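PDB 6SMO: PKS_KS domain-containing protein from Photorhabdus luminescens subsp. laumondii, which probably acts as the ketosynthase subunit of a polyketide synthase, extending acyl chains by condensation, and holds a twelve-carbon polyketide chain in its pocket. Local coordinates for residues B[116-121]-B[210-215]; B[123-128]-B[172-177]; B[144-149]-B[154-159]; B[345-350]-B[404-409]; B[380-385]-B[421-426]. One frame throughout, in Å; residues are numbered along the deposited sequence.

Contacts 1, 2 and 5 all reach the large mixed sheet. Contacts 1 and 2 rest on neighbouring strands, 212-219 and 123-128, and touch each other; contact 1 is partly buried and contact 2 buried. Contact 5 is the most central, about 9 Å from the centre of the chain. Contact 4 touches it through Ile347 and Leu424 but lies further out, between a helix and a loop. Contact 3 is remote, about 34 Å from the centre. Like 1 and 2 it is within reach of a partner subunit, though by far more residues. The chemistry follows the place: methyl groups dominate in 2 and 5, while the partly exposed contact 4 adds a salt bridge.

Contact 1 of 5, residues B[116-121]-B[210-215]; sequences SDIDGR and ADIMLA
The apolar part of this contact is small and rests on Ile118 and Ile212. The tip of Ile212 does the touching. Its CD1 lies 4.0 Å from the backbone CA of Ile118 and 4.3 Å from CG1 of the same residue. With CG1 anti to the carbonyl carbon and chi2 extended at 161°, the Ile212 chain reaches out from the strand toward the loop. The same methyl skirts the carbonyl O of Asp117, with CD1 and O 4.4 Å apart. The contact is therefore one methyl laid against a loop backbone more than two side chains interlocking.

No hydrogen bond joins the two segments. The nearest charges are alike: Asp119 OD2 and Asp211 OD2 stand 5.2 Å apart. Any repulsion is probably eased on the side of Asp211, whose OD1 makes salt bridges to both Arg27 and Arg122. Arg122 is the residue just after 116-121, so its bridge also ties the end of the loop to the start of the strand.

The segment 116-121 belongs to the loop from helix 95-111 to strand 123-128, and its Arg121 packs on Tyr264 of the partner subunit. Ile118 and Ile212 both pack on Phe123 of strand 123-128, so the ring is a common neighbour. Ile212 also touches His274 of helix 272-277, while further along strand 212-219 Leu214 packs on Phe123 and Ile127, and Met213 and Ala215 touch helix 193-206.

Contact 2 of 5, residues B[123-128]-B[172-177]; sequences FGVAIA and TSVAKK
Flat groups have no share in the contact, which Val125 and Ile127 of the strand make with Val174 and Ala175 of the helix. Phe123 is the one aromatic residue here. The nearest atom of its ring, Phe123 CE2, stays 5.7 Å from Ala175 O, and the ring packs on Ala180, Ile118 and Ile212, among others.

The touching is done by methyl groups. Val125 CG2 sits 3.7 Å from Ala175 CB and equally close to Ala175 CA. It is the branch anti to the carbonyl carbon, while CG1 lies anti to the backbone N (chi1 179°). The same CG2 reaches CG1 of Val174 at 4.3 Å. The Ile127 CD1 methyl lies against Val174, 3.6 Å from CG2 and 3.9 Å from CB. The two side chains cross at a slant.

Strand 123-128 and helix 172-177 run nearly antiparallel, at 155°, with their axes 8.3 Å apart. The small Ala175, which also packs on Phe251 of the partner subunit, probably allows the close approach. Val174 also reaches Leu214 of the neighbouring strand 212-219. Helix 169-178 thus lies over the sheet beside helix 95-111, where Val174 touches Ala104.

Contact 3 of 5, residues B[144-149]-B[154-159]; sequences ITKGGK and PDLIKS
Lys146 leaves the helical conformation in a Schellman motif, with a positive phi of 55°, and is also the first residue of a type I' beta turn that runs to Lys149. The chain then returns to the helix end, with Ile144 CA and Leu156 CA 5.4 Å apart.

Ile144 carries the apolar part. Its CG2 lies 3.8 Å from Ile157 CG1 and 4.1 Å from Leu156 CB. With chi1 at 62°, CG1 sits between the backbone N and the carbonyl carbon, and CG2, anti to the carbonyl carbon, is the branch that meets the other segment. Nearer the surface, Lys146 and Leu156 cross at about a right angle. The ammonium end of Lys146 passes over a methyl, with NZ 3.8 Å from Leu156 CD1. No hydrogen bond links the segments, but Ile144 has a backbone hydrogen bond with His153, the residue just before 154-159.

This is a chain reversal far from the body of the domain, and it is held partly by another subunit. Ile144 packs on Leu193 and Ile157 on Asn196 of that partner chain. Two glycines, Gly147 and Gly148, take the positive phi values of the turn. There the N-H of Gly148 makes a weak hydrogen bond to Thr145 OG1, at 3.3 Å and a bent angle of 124°.

Contact 4 of 5, residues B[345-350]-B[404-409]; sequences NAIKFV and CDLDYI
Lys348 and Asp405 form the salt bridge of this contact. Lys348 NZ donates to Asp405 OD1 at 2.8 Å and meets the syn lone pair, on the side of the other oxygen. Asp405 OD2 is 3.6 Å from the same NZ, so the grip is one-sided. The lysine chain runs extended beyond CG and meets the aspartate at about a right angle. Asp405 has chi1 near 61°, which turns its carboxylate to the helix.

A second polar feature shapes the loop itself. Asp407 OD1 accepts from the backbone N of Ile409 at 3.1 Å, an Asx turn. Its donor comes from the anti side, 32° out of the carboxylate plane. Tyr408 OH bonds to Ser344, one residue before the helix segment.

Leu406, the residue after Asp405, adds the apolar part. Its CD1 is 4.4 Å from Ile347 CG2, and its CD2 is as far from the aliphatic CG of Lys348. Ile347 and Leu406 also share Ile360 of the edge strand 360-361. Asp405 and Leu406 of the loop before strand 414-415 thereby meet Ile347 and Lys348 near the C-terminal end of helix 337-350.

Asp405 and Leu406 also touch a crystal neighbour. The ion pair joins partly exposed residues, so solvent probably weakens it, and the buried Leu406 gives the loop a second, apolar hold.

Contact 5 of 5, residues B[380-385]-B[421-426]; sequences VALCLE and ALKLSS
Lys423, which packs on Leu382, sends its amine forward along its own strand. Its NZ donates to Ser425 OG at 3.1 Å. That hydroxyl also bonds to Asn375 of helix 372-388, so Ser425 OG links strand and helix, and a long, weak ion pair joins Lys423 to Glu378 of the same helix. The lysine chain bends at chi2 and chi4, which brings NZ round to Ser425, while its CB stays with the helix.

Across the contact the work falls to Leu382. Its CG is anti to the backbone N (chi1 173°), and its two methyls part over the strand. CD1 lies 3.8 Å from Ala421 CB. CD2 lies 3.7 Å from Lys423 CB. The leucine thus straddles two residues on one face of the strand, and it crosses the lysine side chain at a slant. Leu382 and Ala421 both reach Tyr328 of the adjoining strand 326-330.

The other face of the strand carries Leu422 and Leu424, which pack on helix 306-319, while helix 372-388 touches strand 29-37 through Val380, Cys383 and Leu384. Helix 372-388 therefore lies as an inner helix between strands, as in the layered alpha-beta-alpha-beta-alpha thiolase fold. The strand leads on to Gly427 and Phe428 of the polyketide pocket, and the side chain of Lys423 is about 11 Å from the bound ligand.

Contact 1 of 5, residues B[116-121]-B[210-215]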
# COMPACT_ATOMS: atom_id res chain seq x y z
N SER B 116 7.14 -32.21 -2.75
CA SER B 116 8.39 -32.79 -3.30
C SER B 116 9.19 -31.72 -4.05
O SER B 116 10.40 -31.61 -3.80
CB SER B 116 8.08 -33.97 -4.20
OG SER B 116 7.21 -34.88 -3.56
N ASP B 117 8.52 -30.97 -4.94
CA ASP B 117 9.13 -29.92 -5.80
C ASP B 117 9.49 -28.68 -4.97
O ASP B 117 10.54 -28.07 -5.24
CB ASP B 117 8.20 -29.52 -6.95
CG ASP B 117 7.97 -30.61 -7.98
OD1 ASP B 117 8.93 -31.34 -8.29
OD2 ASP B 117 6.82 -30.72 -8.46
N ILE B 118 8.65 -28.33 -3.99
CA ILE B 118 8.74 -27.06 -3.21
C ILE B 118 9.83 -27.20 -2.14
O ILE B 118 9.73 -28.14 -1.32
CB ILE B 118 7.38 -26.68 -2.59
CG1 ILE B 118 6.27 -26.58 -3.64
CG2 ILE B 118 7.50 -25.39 -1.78
CD1 ILE B 118 4.87 -26.70 -3.06
N ASP B 119 10.82 -26.30 -2.15
CA ASP B 119 11.80 -26.09 -1.05
C ASP B 119 11.35 -24.87 -0.24
O ASP B 119 11.43 -23.75 -0.78
CB ASP B 119 13.22 -25.93 -1.59
CG ASP B 119 14.28 -25.72 -0.52
OD1 ASP B 119 14.06 -26.18 0.62
OD2 ASP B 119 15.31 -25.10 -0.84
N GLY B 120 10.90 -25.08 1.00
CA GLY B 120 10.29 -24.06 1.87
C GLY B 120 11.15 -22.81 2.01
O GLY B 120 10.60 -21.70 1.91
N ARG B 121 12.46 -22.99 2.21
CA ARG B 121 13.45 -21.90 2.46
C ARG B 121 13.55 -20.98 1.24
O ARG B 121 13.89 -19.79 1.43
CB ARG B 121 14.82 -22.48 2.81
CG ARG B 121 14.87 -23.22 4.14
CD ARG B 121 16.20 -23.92 4.36
NE ARG B 121 16.29 -24.55 5.67
CZ ARG B 121 15.80 -25.75 5.98
NH1 ARG B 121 15.95 -26.22 7.21
NH2 ARG B 121 15.15 -26.47 5.09
N ALA B 210 14.95 -16.35 -3.72
CA ALA B 210 13.85 -17.33 -3.88
C ALA B 210 13.97 -18.04 -5.24
O ALA B 210 14.50 -17.43 -6.19
CB ALA B 210 12.52 -16.64 -3.74
N ASP B 211 13.49 -19.28 -5.31
CA ASP B 211 13.36 -20.08 -6.56
C ASP B 211 11.91 -20.01 -7.03
O ASP B 211 11.69 -19.75 -8.23
CB ASP B 211 13.81 -21.53 -6.34
CG ASP B 211 15.31 -21.68 -6.11
OD1 ASP B 211 16.08 -20.87 -6.67
OD2 ASP B 211 15.69 -22.60 -5.36
N ILE B 212 10.95 -20.23 -6.12
CA ILE B 212 9.48 -20.11 -6.35
C ILE B 212 8.99 -18.87 -5.59
O ILE B 212 9.61 -18.52 -4.57
CB ILE B 212 8.74 -21.39 -5.91
CG1 ILE B 212 9.47 -22.66 -6.33
CG2 ILE B 212 7.30 -21.37 -6.42
CD1 ILE B 212 9.05 -23.90 -5.57
N MET B 213 7.91 -18.24 -6.07
CA MET B 213 7.28 -17.06 -5.41
C MET B 213 5.81 -16.96 -5.81
O MET B 213 5.53 -16.81 -7.02
CB MET B 213 8.02 -15.77 -5.79
CG MET B 213 7.90 -14.67 -4.75
SD MET B 213 9.01 -14.91 -3.34
CE MET B 213 8.45 -13.61 -2.25
N LEU B 214 4.90 -17.04 -4.83
CA LEU B 214 3.44 -16.83 -5.01
C LEU B 214 3.14 -15.34 -4.84
O LEU B 214 3.23 -14.84 -3.70
CB LEU B 214 2.68 -17.68 -3.98
CG LEU B 214 1.18 -17.82 -4.22
CD1 LEU B 214 0.68 -19.20 -3.81
CD2 LEU B 214 0.40 -16.74 -3.48
N ALA B 215 2.81 -14.66 -5.94
CA ALA B 215 2.61 -13.19 -6.01
C ALA B 215 1.21 -12.87 -6.55
O ALA B 215 0.63 -13.74 -7.23
CB ALA B 215 3.69 -12.57 -6.87

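Contact 2 of 5, residues B[123-128]-B[172-177]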
# COMPACT_ATOMS: atom_id res chain seq x y z
N PHE B 123 11.00 -20.53 -1.08
CA PHE B 123 9.60 -20.28 -1.51
C PHE B 123 8.95 -19.24 -0.59
O PHE B 123 8.83 -19.51 0.63
CB PHE B 123 8.80 -21.59 -1.53
CG PHE B 123 7.31 -21.42 -1.73
CD1 PHE B 123 6.82 -20.63 -2.76
CD2 PHE B 123 6.41 -22.05 -0.89
CE1 PHE B 123 5.45 -20.48 -2.94
CE2 PHE B 123 5.04 -21.90 -1.07
CZ PHE B 123 4.56 -21.11 -2.10
N GLY B 124 8.55 -18.10 -1.15
CA GLY B 124 7.98 -16.95 -0.41
C GLY B 124 6.66 -16.47 -1.01
O GLY B 124 6.40 -16.78 -2.19
N VAL B 125 5.87 -15.74 -0.22
CA VAL B 125 4.52 -15.22 -0.60
C VAL B 125 4.59 -13.69 -0.67
O VAL B 125 5.38 -13.09 0.08
CB VAL B 125 3.44 -15.69 0.40
CG1 VAL B 125 2.06 -15.14 0.05
CG2 VAL B 125 3.39 -17.21 0.50
N ALA B 126 3.78 -13.09 -1.56
CA ALA B 126 3.61 -11.63 -1.71
C ALA B 126 2.21 -11.33 -2.25
O ALA B 126 2.06 -11.12 -3.47
CB ALA B 126 4.69 -11.08 -2.62
N ILE B 127 1.21 -11.33 -1.36
CA ILE B 127 -0.22 -11.02 -1.67
C ILE B 127 -0.53 -9.61 -1.17
O ILE B 127 -0.50 -9.40 0.06
CB ILE B 127 -1.17 -12.08 -1.07
CG1 ILE B 127 -0.88 -13.47 -1.64
CG2 ILE B 127 -2.62 -11.68 -1.27
CD1 ILE B 127 -1.55 -14.60 -0.89
N ALA B 128 -0.82 -8.69 -2.10
CA ALA B 128 -1.06 -7.25 -1.83
C ALA B 128 -2.57 -6.99 -1.67
O ALA B 128 -3.37 -7.86 -2.05
CB ALA B 128 -0.49 -6.43 -2.96
N THR B 172 -0.17 -14.56 5.02
CA THR B 172 0.27 -15.50 6.09
C THR B 172 -0.50 -16.82 5.99
O THR B 172 0.12 -17.88 6.20
CB THR B 172 0.12 -14.87 7.48
OG1 THR B 172 -1.22 -14.43 7.64
CG2 THR B 172 1.07 -13.71 7.70
N SER B 173 -1.81 -16.76 5.69
CA SER B 173 -2.71 -17.94 5.57
C SER B 173 -2.23 -18.84 4.42
O SER B 173 -2.22 -20.08 4.61
CB SER B 173 -4.14 -17.52 5.37
OG SER B 173 -4.63 -16.83 6.51
N VAL B 174 -1.86 -18.24 3.28
CA VAL B 174 -1.37 -18.96 2.07
C VAL B 174 0.03 -19.53 2.36
O VAL B 174 0.28 -20.69 1.97
CB VAL B 174 -1.37 -18.04 0.83
CG1 VAL B 174 -0.60 -18.63 -0.34
CG2 VAL B 174 -2.78 -17.68 0.41
N ALA B 175 0.89 -18.75 3.02
CA ALA B 175 2.26 -19.14 3.43
C ALA B 175 2.20 -20.35 4.37
O ALA B 175 3.07 -21.24 4.25
CB ALA B 175 2.97 -17.97 4.07
N LYS B 176 1.21 -20.38 5.27
CA LYS B 176 0.97 -21.48 6.24
C LYS B 176 0.56 -22.76 5.48
O LYS B 176 1.07 -23.84 5.84
CB LYS B 176 -0.12 -21.09 7.25
CG LYS B 176 0.38 -20.37 8.49
CD LYS B 176 0.75 -21.31 9.62
CE LYS B 176 -0.45 -21.83 10.39
NZ LYS B 176 -0.06 -22.86 11.38
N LYS B 177 -0.31 -22.63 4.47
CA LYS B 177 -0.97 -23.76 3.77
C LYS B 177 0.04 -24.56 2.94
O LYS B 177 -0.05 -25.80 2.95
CB LYS B 177 -2.12 -23.25 2.89
CG LYS B 177 -3.07 -24.33 2.39
CD LYS B 177 -4.27 -23.79 1.63
CE LYS B 177 -5.19 -24.88 1.13
NZ LYS B 177 -5.96 -25.51 2.24

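Contact 3 of 5, residues B[144-149]-B[154-159]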
# COMPACT_ATOMS: atom_id res chain seq x y z
N ILE B 144 -20.52 -3.26 17.62
CA ILE B 144 -20.10 -2.89 19.01
C ILE B 144 -20.73 -1.55 19.42
O ILE B 144 -20.82 -1.31 20.64
CB ILE B 144 -18.56 -2.87 19.15
CG1 ILE B 144 -17.89 -1.83 18.24
CG2 ILE B 144 -18.00 -4.27 18.95
CD1 ILE B 144 -16.38 -1.79 18.33
N THR B 145 -21.15 -0.72 18.46
CA THR B 145 -21.79 0.61 18.70
C THR B 145 -23.31 0.53 18.48
O THR B 145 -23.97 1.57 18.64
CB THR B 145 -21.17 1.69 17.81
OG1 THR B 145 -21.23 1.25 16.46
CG2 THR B 145 -19.73 2.00 18.18
N LYS B 146 -23.84 -0.66 18.15
CA LYS B 146 -25.28 -0.92 17.86
C LYS B 146 -25.76 0.03 16.76
O LYS B 146 -26.47 1.01 17.07
CB LYS B 146 -26.12 -0.77 19.14
CG LYS B 146 -25.96 -1.90 20.15
CD LYS B 146 -27.00 -1.87 21.26
CE LYS B 146 -26.99 -3.12 22.11
NZ LYS B 146 -25.84 -3.14 23.05
N GLY B 147 -25.37 -0.25 15.51
CA GLY B 147 -25.79 0.50 14.30
C GLY B 147 -25.20 1.90 14.25
O GLY B 147 -25.78 2.75 13.55
N GLY B 148 -24.08 2.13 14.95
CA GLY B 148 -23.33 3.41 14.94
C GLY B 148 -24.05 4.52 15.69
O GLY B 148 -23.67 5.69 15.48
N LYS B 149 -25.02 4.19 16.54
CA LYS B 149 -25.86 5.17 17.29
C LYS B 149 -25.15 5.56 18.60
O LYS B 149 -25.04 6.78 18.86
CB LYS B 149 -27.25 4.59 17.59
CG LYS B 149 -28.26 4.71 16.46
CD LYS B 149 -28.86 6.10 16.33
CE LYS B 149 -29.77 6.25 15.13
NZ LYS B 149 -31.01 5.45 15.28
N PRO B 154 -17.30 -2.25 25.17
CA PRO B 154 -16.14 -3.15 25.25
C PRO B 154 -16.50 -4.64 25.28
O PRO B 154 -15.76 -5.42 24.70
CB PRO B 154 -15.46 -2.76 26.58
CG PRO B 154 -15.96 -1.36 26.87
CD PRO B 154 -17.37 -1.33 26.31
N ASP B 155 -17.61 -5.00 25.93
CA ASP B 155 -18.05 -6.40 26.17
C ASP B 155 -18.41 -7.09 24.85
O ASP B 155 -18.19 -8.31 24.75
CB ASP B 155 -19.21 -6.47 27.16
CG ASP B 155 -20.45 -5.71 26.73
OD1 ASP B 155 -20.32 -4.52 26.38
OD2 ASP B 155 -21.55 -6.32 26.74
N LEU B 156 -18.93 -6.34 23.87
CA LEU B 156 -19.43 -6.89 22.57
C LEU B 156 -18.26 -7.23 21.63
O LEU B 156 -18.51 -7.97 20.66
CB LEU B 156 -20.39 -5.89 21.91
CG LEU B 156 -21.81 -5.85 22.48
CD1 LEU B 156 -22.61 -4.72 21.84
CD2 LEU B 156 -22.53 -7.18 22.28
N ILE B 157 -17.05 -6.73 21.90
CA ILE B 157 -15.83 -7.02 21.09
C ILE B 157 -15.46 -8.50 21.29
O ILE B 157 -15.05 -8.85 22.41
CB ILE B 157 -14.66 -6.08 21.44
CG1 ILE B 157 -15.01 -4.61 21.22
CG2 ILE B 157 -13.41 -6.47 20.67
CD1 ILE B 157 -14.10 -3.65 21.94
N LYS B 158 -15.59 -9.31 20.23
CA LYS B 158 -15.27 -10.76 20.24
C LYS B 158 -13.77 -10.96 20.02
O LYS B 158 -13.11 -10.02 19.54
CB LYS B 158 -16.08 -11.49 19.17
CG LYS B 158 -17.56 -11.69 19.49
CD LYS B 158 -17.81 -12.76 20.52
CE LYS B 158 -19.28 -12.94 20.85
NZ LYS B 158 -19.51 -14.10 21.74
N SER B 159 -13.27 -12.15 20.36
CA SER B 159 -11.86 -12.58 20.17
C SER B 159 -11.54 -12.69 18.67
O SER B 159 -10.38 -12.42 18.29
CB SER B 159 -11.60 -13.89 20.87
OG SER B 159 -10.24 -14.28 20.76

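Contact 4 of 5, residues B[345-350]-B[404-409]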
# COMPACT_ATOMS: atom_id res chain seq x y z
N ASN B 345 -1.64 9.92 -23.32
CA ASN B 345 -0.56 10.93 -23.52
C ASN B 345 0.78 10.36 -23.06
O ASN B 345 1.81 10.74 -23.64
CB ASN B 345 -0.88 12.25 -22.81
CG ASN B 345 -2.02 13.01 -23.45
OD1 ASN B 345 -2.21 12.96 -24.67
ND2 ASN B 345 -2.79 13.73 -22.64
N ALA B 346 0.78 9.48 -22.05
CA ALA B 346 1.99 8.80 -21.51
C ALA B 346 2.58 7.87 -22.58
O ALA B 346 3.80 7.93 -22.80
CB ALA B 346 1.65 8.05 -20.25
N ILE B 347 1.73 7.05 -23.22
CA ILE B 347 2.12 6.10 -24.31
C ILE B 347 2.60 6.91 -25.52
O ILE B 347 3.57 6.48 -26.17
CB ILE B 347 0.95 5.16 -24.66
CG1 ILE B 347 0.60 4.23 -23.48
CG2 ILE B 347 1.25 4.35 -25.92
CD1 ILE B 347 -0.79 3.65 -23.55
N LYS B 348 1.94 8.04 -25.81
CA LYS B 348 2.28 8.97 -26.93
C LYS B 348 3.67 9.57 -26.71
O LYS B 348 4.34 9.85 -27.72
CB LYS B 348 1.24 10.09 -27.05
CG LYS B 348 0.02 9.75 -27.89
CD LYS B 348 -0.93 10.92 -28.05
CE LYS B 348 -1.97 10.70 -29.12
NZ LYS B 348 -2.75 11.93 -29.39
N PHE B 349 4.09 9.78 -25.46
CA PHE B 349 5.37 10.44 -25.11
C PHE B 349 6.54 9.47 -25.30
O PHE B 349 7.57 9.89 -25.86
CB PHE B 349 5.34 10.99 -23.68
CG PHE B 349 6.43 11.99 -23.39
CD1 PHE B 349 6.30 13.31 -23.79
CD2 PHE B 349 7.59 11.61 -22.73
CE1 PHE B 349 7.30 14.23 -23.54
CE2 PHE B 349 8.59 12.54 -22.48
CZ PHE B 349 8.45 13.84 -22.88
N VAL B 350 6.38 8.21 -24.86
CA VAL B 350 7.45 7.17 -24.91
C VAL B 350 7.62 6.69 -26.36
O VAL B 350 8.72 6.88 -26.91
CB VAL B 350 7.13 5.99 -23.96
CG1 VAL B 350 8.19 4.89 -24.05
CG2 VAL B 350 6.97 6.45 -22.52
N CYS B 404 -8.34 10.99 -26.58
CA CYS B 404 -7.97 9.55 -26.61
C CYS B 404 -8.18 9.00 -28.03
O CYS B 404 -9.31 8.55 -28.32
CB CYS B 404 -8.81 8.75 -25.61
SG CYS B 404 -8.60 9.30 -23.89
N ASP B 405 -7.14 9.05 -28.87
CA ASP B 405 -7.22 8.72 -30.32
C ASP B 405 -6.19 7.64 -30.68
O ASP B 405 -5.66 7.69 -31.80
CB ASP B 405 -7.03 9.99 -31.17
CG ASP B 405 -5.69 10.68 -30.98
OD1 ASP B 405 -5.11 10.56 -29.88
OD2 ASP B 405 -5.23 11.33 -31.94
N LEU B 406 -5.95 6.68 -29.77
CA LEU B 406 -5.13 5.47 -30.03
C LEU B 406 -6.06 4.29 -30.33
O LEU B 406 -7.29 4.45 -30.18
CB LEU B 406 -4.24 5.18 -28.81
CG LEU B 406 -3.20 6.25 -28.47
CD1 LEU B 406 -2.67 6.06 -27.06
CD2 LEU B 406 -2.06 6.24 -29.48
N ASP B 407 -5.50 3.14 -30.73
CA ASP B 407 -6.24 1.88 -30.97
C ASP B 407 -6.56 1.24 -29.62
O ASP B 407 -5.60 0.81 -28.94
CB ASP B 407 -5.44 0.94 -31.88
CG ASP B 407 -6.16 -0.35 -32.25
OD1 ASP B 407 -7.31 -0.54 -31.81
OD2 ASP B 407 -5.56 -1.16 -32.99
N TYR B 408 -7.84 1.18 -29.24
CA TYR B 408 -8.32 0.67 -27.93
C TYR B 408 -9.07 -0.66 -28.09
O TYR B 408 -9.62 -1.14 -27.09
CB TYR B 408 -9.18 1.73 -27.23
CG TYR B 408 -8.46 3.02 -26.95
CD1 TYR B 408 -7.34 3.04 -26.13
CD2 TYR B 408 -8.88 4.21 -27.50
CE1 TYR B 408 -6.66 4.22 -25.88
CE2 TYR B 408 -8.22 5.40 -27.25
CZ TYR B 408 -7.10 5.41 -26.43
OH TYR B 408 -6.44 6.57 -26.18
N ILE B 409 -9.07 -1.23 -29.30
CA ILE B 409 -9.66 -2.57 -29.61
C ILE B 409 -11.11 -2.58 -29.13
O ILE B 409 -11.47 -3.33 -28.23
CB ILE B 409 -8.83 -3.69 -28.94
CG1 ILE B 409 -7.33 -3.45 -29.06
CG2 ILE B 409 -9.22 -5.06 -29.50
CD1 ILE B 409 -6.56 -3.89 -27.84

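Contact 5 of 5, residues B[380-385]-B[421-426]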
# COMPACT_ATOMS: atom_id res chain seq x y z
N VAL B 380 -3.05 -11.71 -14.77
CA VAL B 380 -3.47 -13.11 -15.10
C VAL B 380 -3.99 -13.13 -16.54
O VAL B 380 -3.57 -14.03 -17.30
CB VAL B 380 -4.53 -13.64 -14.11
CG1 VAL B 380 -5.20 -14.91 -14.62
CG2 VAL B 380 -3.94 -13.88 -12.73
N ALA B 381 -4.85 -12.18 -16.90
CA ALA B 381 -5.44 -12.01 -18.25
C ALA B 381 -4.32 -11.76 -19.27
O ALA B 381 -4.39 -12.34 -20.38
CB ALA B 381 -6.43 -10.87 -18.25
N LEU B 382 -3.33 -10.94 -18.91
CA LEU B 382 -2.16 -10.59 -19.76
C LEU B 382 -1.36 -11.85 -20.10
O LEU B 382 -0.95 -12.00 -21.27
CB LEU B 382 -1.30 -9.57 -19.02
CG LEU B 382 0.04 -9.21 -19.67
CD1 LEU B 382 -0.14 -8.79 -21.11
CD2 LEU B 382 0.75 -8.12 -18.88
N CYS B 383 -1.14 -12.73 -19.11
CA CYS B 383 -0.38 -14.00 -19.26
C CYS B 383 -1.12 -14.94 -20.22
O CYS B 383 -0.45 -15.56 -21.06
CB CYS B 383 -0.16 -14.67 -17.91
SG CYS B 383 0.95 -13.74 -16.82
N LEU B 384 -2.45 -15.01 -20.11
CA LEU B 384 -3.33 -15.84 -20.99
C LEU B 384 -3.32 -15.27 -22.41
O LEU B 384 -3.35 -16.08 -23.37
CB LEU B 384 -4.75 -15.86 -20.41
CG LEU B 384 -4.92 -16.63 -19.10
CD1 LEU B 384 -6.23 -16.26 -18.42
CD2 LEU B 384 -4.84 -18.13 -19.35
N GLU B 385 -3.30 -13.94 -22.55
CA GLU B 385 -3.30 -13.22 -23.86
C GLU B 385 -2.03 -13.57 -24.65
O GLU B 385 -2.15 -13.87 -25.85
CB GLU B 385 -3.41 -11.71 -23.66
CG GLU B 385 -4.83 -11.22 -23.44
CD GLU B 385 -4.93 -9.73 -23.17
OE1 GLU B 385 -4.30 -9.27 -22.20
OE2 GLU B 385 -5.64 -9.04 -23.92
N ALA B 421 5.05 -7.10 -24.15
CA ALA B 421 3.80 -6.53 -23.59
C ALA B 421 4.13 -5.58 -22.44
O ALA B 421 5.04 -5.90 -21.64
CB ALA B 421 2.89 -7.65 -23.13
N LEU B 422 3.42 -4.45 -22.36
CA LEU B 422 3.46 -3.48 -21.24
C LEU B 422 2.19 -3.63 -20.40
O LEU B 422 1.15 -4.02 -20.97
CB LEU B 422 3.59 -2.06 -21.79
CG LEU B 422 4.99 -1.44 -21.74
CD1 LEU B 422 6.03 -2.35 -22.38
CD2 LEU B 422 4.99 -0.08 -22.42
N LYS B 423 2.28 -3.34 -19.10
CA LYS B 423 1.16 -3.42 -18.13
C LYS B 423 1.22 -2.20 -17.20
O LYS B 423 2.08 -2.20 -16.30
CB LYS B 423 1.24 -4.74 -17.35
CG LYS B 423 0.28 -4.87 -16.17
CD LYS B 423 -1.17 -4.98 -16.57
CE LYS B 423 -2.12 -4.61 -15.45
NZ LYS B 423 -2.25 -3.15 -15.29
N LEU B 424 0.35 -1.22 -17.43
CA LEU B 424 0.32 0.08 -16.70
C LEU B 424 -0.67 -0.02 -15.54
O LEU B 424 -1.79 -0.52 -15.77
CB LEU B 424 -0.07 1.19 -17.68
CG LEU B 424 1.02 1.69 -18.62
CD1 LEU B 424 1.80 0.54 -19.25
CD2 LEU B 424 0.43 2.58 -19.71
N SER B 425 -0.26 0.42 -14.35
CA SER B 425 -1.11 0.51 -13.13
C SER B 425 -0.93 1.88 -12.46
O SER B 425 0.19 2.43 -12.53
CB SER B 425 -0.82 -0.61 -12.17
OG SER B 425 -1.31 -1.84 -12.68
N SER B 426 -2.00 2.39 -11.85
CA SER B 426 -2.05 3.70 -11.15
C SER B 426 -2.93 3.58 -9.90
O SER B 426 -3.92 2.82 -9.95
CB SER B 426 -2.55 4.79 -12.07
OG SER B 426 -1.62 5.05 -13.11